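Local coordinates for protein SsfS6 (Streptomyces sp. SF2575, PDB 4FZR) that belongs to the GT-B clan of glycosyltransferase-like proteins, with two Rossmann-like domains facing each other across a cleft, at residues 119-132 with 143-157. Numbering follows the deposited sequence. Where two conformers were deposited one is given.
Sequences AERWKPDLVLTETY and LGIPWIEQSIRLASP
V127 and T129 of strand 126-130 lie beside W147 and E149 of strand 147-150, neighbouring parallel strands of the N-terminal Rossmann-like sheet, joined through helix 135-143 as a beta-alpha-beta unit. V127 and T129 each use both N-H and C=O, V127 toward P146 and I148, T129 toward I148 and Q150; the bond from I148 N to V127 O is short (2.7 Å). Branched V127 and T129 suit extended backbone; T129 CG2 rests obliquely against W147 CE3 at 3.6 Å, while its hydroxyl turns to I21 and S133. On the other side of the sheet L126 CD2 meets I148 CD1 at 3.4 Å, and L128 continues onto helix 33-41.

The solvent side lies where helix 93-122 finishes. Here partly exposed L143 lays CD1 on A119 CB and CD2 on the aliphatic CG of exposed E120, 3.9 Å away. Deeper in, I145 CD1 wedges between P124 CG and V127 CG2.

The opposite, C-terminal end is tight and polar. E130 leaves its strand with CG anti to the backbone N and then bends at chi2 (-99°), presenting OE2 to R153 NH1 in a salt bridge of 2.6 Å. Y132 N reaches the same oxygen from the opposite face of the carboxylate, so two firm bonds grip it, and a water joins OE1 to R153 NH2. A long arginine with a flat guanidinium suits this place: NE pairs with E331, tying the loop after the strand to the C-terminal half of the chain. Y132 CD2 lies over the centre of the R153 guanidinium, 3.0 Å above its plane, and beyond it the phenol OH donates to P157 O at 3.1 Å, tilted 18° from the carbonyl plane.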
loop_
_atom_site.group_PDB
_atom_site.type_symbol
_atom_site.label_atom_id
_atom_site.label_comp_id
_atom_site.label_asym_id
_atom_site.label_seq_id
_atom_site.Cartn_x
_atom_site.Cartn_y
_atom_site.Cartn_z
ATOM N N ALA A 119 -14.942 7.231 15.264
ATOM C CA ALA A 119 -14.415 8.575 15.025
ATOM C C ALA A 119 -14.299 9.391 16.311
ATOM O O ALA A 119 -13.457 10.283 16.421
ATOM C CB ALA A 119 -15.289 9.307 14.019
ATOM N N GLU A 120 -15.158 9.098 17.278
ATOM C CA GLU A 120 -15.098 9.762 18.572
ATOM C C GLU A 120 -13.897 9.277 19.382
ATOM O O GLU A 120 -13.293 10.044 20.127
ATOM C CB GLU A 120 -16.396 9.527 19.344
ATOM C CG GLU A 120 -17.514 10.471 18.943
ATOM C CD GLU A 120 -18.886 9.944 19.313
ATOM O OE1 GLU A 120 -18.958 8.858 19.926
ATOM O OE2 GLU A 120 -19.892 10.611 18.986
ATOM N N ARG A 121 -13.561 7.999 19.241
ATOM C CA ARG A 121 -12.402 7.443 19.926
ATOM C C ARG A 121 -11.109 7.838 19.224
ATOM O O ARG A 121 -10.111 8.154 19.872
ATOM C CB ARG A 121 -12.496 5.919 19.995
ATOM C CG ARG A 121 -13.446 5.401 21.056
ATOM C CD ARG A 121 -13.466 3.882 21.073
ATOM N NE ARG A 121 -14.145 3.349 22.253
ATOM C CZ ARG A 121 -15.462 3.179 22.355
ATOM N NH1 ARG A 121 -16.267 3.504 21.351
ATOM N NH2 ARG A 121 -15.976 2.686 23.473
ATOM N N TRP A 122 -11.135 7.818 17.898
ATOM C CA TRP A 122 -9.925 8.039 17.108
ATOM C C TRP A 122 -9.663 9.520 16.845
ATOM O O TRP A 122 -8.515 9.932 16.677
ATOM C CB TRP A 122 -10.019 7.278 15.784
ATOM C CG TRP A 122 -8.697 7.031 15.130
ATOM C CD1 TRP A 122 -7.656 6.312 15.636
ATOM C CD2 TRP A 122 -8.278 7.488 13.836
ATOM N NE1 TRP A 122 -6.612 6.296 14.742
ATOM C CE2 TRP A 122 -6.970 7.011 13.630
ATOM C CE3 TRP A 122 -8.882 8.256 12.836
ATOM C CZ2 TRP A 122 -6.253 7.277 12.466
ATOM C CZ3 TRP A 122 -8.167 8.520 11.681
ATOM C CH2 TRP A 122 -6.867 8.029 11.505
ATOM N N LYS A 123 -10.730 10.314 16.802
ATOM C CA LYS A 123 -10.620 11.764 16.651
ATOM C C LYS A 123 -9.886 12.185 15.377
ATOM O O LYS A 123 -8.771 12.700 15.437
ATOM C CB LYS A 123 -9.926 12.370 17.873
ATOM C CG LYS A 123 -10.806 12.440 19.106
ATOM C CD LYS A 123 -9.979 12.637 20.366
ATOM C CE LYS A 123 -9.324 11.337 20.817
ATOM N NZ LYS A 123 -8.554 11.495 22.084
ATOM N N PRO A 124 -10.518 11.970 14.217
ATOM C CA PRO A 124 -9.948 12.432 12.948
ATOM C C PRO A 124 -10.094 13.932 12.744
ATOM O O PRO A 124 -11.028 14.548 13.251
ATOM C CB PRO A 124 -10.771 11.679 11.900
ATOM C CG PRO A 124 -12.050 11.372 12.571
ATOM C CD PRO A 124 -11.724 11.154 14.015
ATOM N N ASP A 125 -9.154 14.505 12.003
ATOM C CA ASP A 125 -9.254 15.889 11.574
ATOM C C ASP A 125 -10.049 15.947 10.280
ATOM O O ASP A 125 -10.596 16.985 9.921
ATOM C CB ASP A 125 -7.864 16.481 11.318
ATOM C CG ASP A 125 -6.855 16.112 12.386
ATOM O OD1 ASP A 125 -7.176 16.235 13.584
ATOM O OD2 ASP A 125 -5.736 15.706 12.016
ATOM N N LEU A 126 -10.108 14.818 9.581
ATOM C CA LEU A 126 -10.594 14.801 8.212
ATOM C C LEU A 126 -11.247 13.469 7.881
ATOM O O LEU A 126 -10.815 12.420 8.358
ATOM C CB LEU A 126 -9.415 15.041 7.266
ATOM C CG LEU A 126 -9.651 15.701 5.910
ATOM C CD1 LEU A 126 -10.660 16.822 6.004
ATOM C CD2 LEU A 126 -8.323 16.237 5.412
ATOM N N VAL A 127 -12.298 13.519 7.069
ATOM C CA VAL A 127 -12.917 12.313 6.537
ATOM C C VAL A 127 -12.722 12.283 5.029
ATOM O O VAL A 127 -13.072 13.234 4.334
ATOM C CB VAL A 127 -14.432 12.240 6.857
ATOM C CG1 VAL A 127 -15.062 11.025 6.185
ATOM C CG2 VAL A 127 -14.665 12.182 8.358
ATOM N N LEU A 128 -12.128 11.201 4.534
ATOM C CA LEU A 128 -12.033 10.955 3.100
ATOM C C LEU A 128 -13.005 9.843 2.722
ATOM O O LEU A 128 -13.076 8.813 3.397
ATOM C CB LEU A 128 -10.605 10.569 2.712
ATOM C CG LEU A 128 -10.410 9.875 1.357
ATOM C CD1 LEU A 128 -10.827 10.777 0.205
ATOM C CD2 LEU A 128 -8.962 9.432 1.195
ATOM N N THR A 129 -13.757 10.047 1.647
ATOM C CA THR A 129 -14.804 9.105 1.291
ATOM C C THR A 129 -15.117 9.108 -0.204
ATOM O O THR A 129 -14.649 9.959 -0.958
ATOM C CB THR A 129 -16.092 9.420 2.072
ATOM O OG1 THR A 129 -17.014 8.332 1.950
ATOM C CG2 THR A 129 -16.731 10.698 1.554
ATOM N N GLU A 130 -15.910 8.127 -0.614
ATOM C CA GLU A 130 -16.354 7.993 -1.993
ATOM C C GLU A 130 -17.744 8.623 -2.129
ATOM O O GLU A 130 -18.545 8.573 -1.199
ATOM C CB GLU A 130 -16.362 6.512 -2.373
ATOM C CG GLU A 130 -16.952 6.193 -3.718
ATOM C CD GLU A 130 -18.386 5.717 -3.612
ATOM O OE1 GLU A 130 -18.677 4.894 -2.719
ATOM O OE2 GLU A 130 -19.223 6.171 -4.418
ATOM N N THR A 131 -18.019 9.227 -3.282
ATOM C CA THR A 131 -19.215 10.060 -3.452
ATOM C C THR A 131 -20.543 9.415 -3.027
ATOM O O THR A 131 -21.462 10.116 -2.613
ATOM C CB THR A 131 -19.347 10.586 -4.905
ATOM O OG1 THR A 131 -20.628 11.207 -5.075
ATOM C CG2 THR A 131 -19.204 9.463 -5.913
ATOM N N TYR A 132 -20.649 8.093 -3.122
ATOM C CA TYR A 132 -21.879 7.404 -2.722
ATOM C C TYR A 132 -21.789 6.777 -1.329
ATOM O O TYR A 132 -22.770 6.221 -0.835
ATOM C CB TYR A 132 -22.263 6.330 -3.745
ATOM C CG TYR A 132 -22.647 6.863 -5.111
ATOM C CD1 TYR A 132 -23.071 8.176 -5.280
ATOM C CD2 TYR A 132 -22.591 6.045 -6.230
ATOM C CE1 TYR A 132 -23.423 8.657 -6.531
ATOM C CE2 TYR A 132 -22.938 6.514 -7.479
ATOM C CZ TYR A 132 -23.353 7.820 -7.625
ATOM O OH TYR A 132 -23.701 8.285 -8.871
ATOM N N LEU A 143 -19.436 15.397 13.812
ATOM C CA LEU A 143 -18.311 15.813 14.649
ATOM C C LEU A 143 -17.864 17.235 14.329
ATOM O O LEU A 143 -16.980 17.778 14.992
ATOM C CB LEU A 143 -17.113 14.877 14.461
ATOM C CG LEU A 143 -17.253 13.391 14.790
ATOM C CD1 LEU A 143 -15.896 12.717 14.642
ATOM C CD2 LEU A 143 -17.812 13.170 16.186
ATOM N N GLY A 144 -18.459 17.830 13.302
ATOM C CA GLY A 144 -18.080 19.164 12.876
ATOM C C GLY A 144 -16.652 19.239 12.362
ATOM O O GLY A 144 -15.876 20.092 12.796
ATOM N N ILE A 145 -16.305 18.343 11.442
ATOM C CA ILE A 145 -14.992 18.359 10.800
ATOM C C ILE A 145 -15.162 18.296 9.284
ATOM O O ILE A 145 -16.175 17.801 8.790
ATOM C CB ILE A 145 -14.106 17.180 11.268
ATOM C CG1 ILE A 145 -14.710 15.843 10.824
ATOM C CG2 ILE A 145 -13.899 17.233 12.783
ATOM C CD1 ILE A 145 -13.926 14.642 11.290
ATOM N N PRO A 146 -14.174 18.813 8.537
ATOM C CA PRO A 146 -14.242 18.820 7.069
ATOM C C PRO A 146 -14.181 17.413 6.476
ATOM O O PRO A 146 -13.690 16.500 7.133
ATOM C CB PRO A 146 -13.001 19.627 6.662
ATOM C CG PRO A 146 -12.087 19.559 7.838
ATOM C CD PRO A 146 -12.958 19.473 9.042
ATOM N N TRP A 147 -14.676 17.239 5.255
ATOM C CA TRP A 147 -14.570 15.947 4.586
ATOM C C TRP A 147 -14.222 16.124 3.113
ATOM O O TRP A 147 -14.466 17.177 2.529
ATOM C CB TRP A 147 -15.856 15.127 4.751
ATOM C CG TRP A 147 -17.056 15.712 4.082
ATOM C CD1 TRP A 147 -17.791 16.781 4.502
ATOM C CD2 TRP A 147 -17.676 15.247 2.876
ATOM N NE1 TRP A 147 -18.825 17.016 3.631
ATOM C CE2 TRP A 147 -18.777 16.089 2.623
ATOM C CE3 TRP A 147 -17.404 14.204 1.985
ATOM C CZ2 TRP A 147 -19.607 15.920 1.515
ATOM C CZ3 TRP A 147 -18.226 14.038 0.884
ATOM C CH2 TRP A 147 -19.316 14.892 0.660
ATOM N N ILE A 148 -13.639 15.087 2.526
ATOM C CA ILE A 148 -13.226 15.126 1.133
ATOM C C ILE A 148 -13.982 14.067 0.346
ATOM O O ILE A 148 -14.180 12.947 0.818
ATOM C CB ILE A 148 -11.712 14.907 0.999
ATOM C CG1 ILE A 148 -10.967 16.122 1.551
ATOM C CG2 ILE A 148 -11.326 14.679 -0.453
ATOM C CD1 ILE A 148 -9.740 15.767 2.333
ATOM N N GLU A 149 -14.402 14.442 -0.855
ATOM C CA GLU A 149 -15.211 13.580 -1.699
ATOM C C GLU A 149 -14.410 13.176 -2.927
ATOM O O GLU A 149 -13.967 14.031 -3.689
ATOM C CB GLU A 149 -16.476 14.332 -2.124
ATOM C CG GLU A 149 -17.420 13.552 -3.027
ATOM C CD GLU A 149 -18.571 14.407 -3.540
ATOM O OE1 GLU A 149 -18.305 15.431 -4.203
ATOM O OE2 GLU A 149 -19.742 14.060 -3.277
ATOM N N GLN A 150 -14.210 11.874 -3.114
ATOM C CA GLN A 150 -13.580 11.383 -4.334
ATOM C C GLN A 150 -14.571 10.603 -5.191
ATOM O O GLN A 150 -15.262 9.707 -4.707
ATOM C CB GLN A 150 -12.366 10.499 -4.034
ATOM C CG GLN A 150 -11.598 10.119 -5.298
ATOM C CD GLN A 150 -10.552 9.040 -5.082
ATOM O OE1 GLN A 150 -9.778 9.084 -4.125
ATOM N NE2 GLN A 150 -10.522 8.063 -5.983
ATOM N N SER A 151 -14.634 10.959 -6.470
ATOM C CA SER A 151 -15.382 10.184 -7.448
ATOM C C SER A 151 -14.542 8.996 -7.897
ATOM O O SER A 151 -13.356 9.139 -8.184
ATOM C CB SER A 151 -15.743 11.043 -8.660
ATOM O OG SER A 151 -16.126 10.231 -9.754
ATOM N N ILE A 152 -15.163 7.824 -7.956
ATOM C CA ILE A 152 -14.475 6.616 -8.385
ATOM C C ILE A 152 -15.088 6.125 -9.695
ATOM O O ILE A 152 -14.943 4.960 -10.065
ATOM C CB ILE A 152 -14.558 5.515 -7.303
ATOM C CG1 ILE A 152 -16.018 5.206 -6.968
ATOM C CG2 ILE A 152 -13.813 5.951 -6.038
ATOM C CD1 ILE A 152 -16.209 3.935 -6.191
ATOM N N ARG A 153 -15.756 7.037 -10.398
ATOM C CA ARG A 153 -16.502 6.711 -11.609
ATOM C C ARG A 153 -16.229 7.742 -12.694
ATOM O O ARG A 153 -15.923 8.900 -12.398
ATOM C CB ARG A 153 -18.002 6.691 -11.306
ATOM C CG ARG A 153 -18.389 5.708 -10.218
ATOM C CD ARG A 153 -19.832 5.868 -9.761
ATOM N NE ARG A 153 -20.160 4.916 -8.701
ATOM C CZ ARG A 153 -19.846 5.086 -7.419
ATOM N NH1 ARG A 153 -19.197 6.174 -7.028
ATOM N NH2 ARG A 153 -20.179 4.168 -6.522
ATOM N N LEU A 154 -16.339 7.324 -13.951
ATOM C CA LEU A 154 -16.248 8.259 -15.063
ATOM C C LEU A 154 -17.397 9.245 -14.967
ATOM O O LEU A 154 -17.221 10.447 -15.169
ATOM C CB LEU A 154 -16.324 7.525 -16.399
ATOM C CG LEU A 154 -15.031 6.972 -16.997
ATOM C CD1 LEU A 154 -15.328 6.333 -18.343
ATOM C CD2 LEU A 154 -13.988 8.065 -17.154
ATOM N N ALA A 155 -18.578 8.725 -14.653
ATOM C CA ALA A 155 -19.769 9.550 -14.527
ATOM C C ALA A 155 -20.587 9.108 -13.321
ATOM O O ALA A 155 -20.934 7.934 -13.182
ATOM C CB ALA A 155 -20.601 9.471 -15.790
ATOM N N SER A 156 -20.884 10.059 -12.444
ATOM C CA SER A 156 -21.649 9.778 -11.238
ATOM C C SER A 156 -22.935 10.601 -11.221
ATOM O O SER A 156 -22.925 11.765 -10.815
ATOM C CB SER A 156 -20.806 10.083 -9.996
ATOM O OG SER A 156 -19.617 9.310 -9.989
ATOM N N PRO A 157 -24.049 9.998 -11.668
ATOM C CA PRO A 157 -25.354 10.668 -11.671
ATOM C C PRO A 157 -25.647 11.396 -10.362
ATOM O O PRO A 157 -25.501 10.810 -9.288
ATOM C CB PRO A 157 -26.335 9.510 -11.849
ATOM C CG PRO A 157 -25.572 8.490 -12.619
ATOM C CD PRO A 157 -24.130 8.627 -12.207
HETATM O O HOH W 1 -20.482 3.355 -3.934
#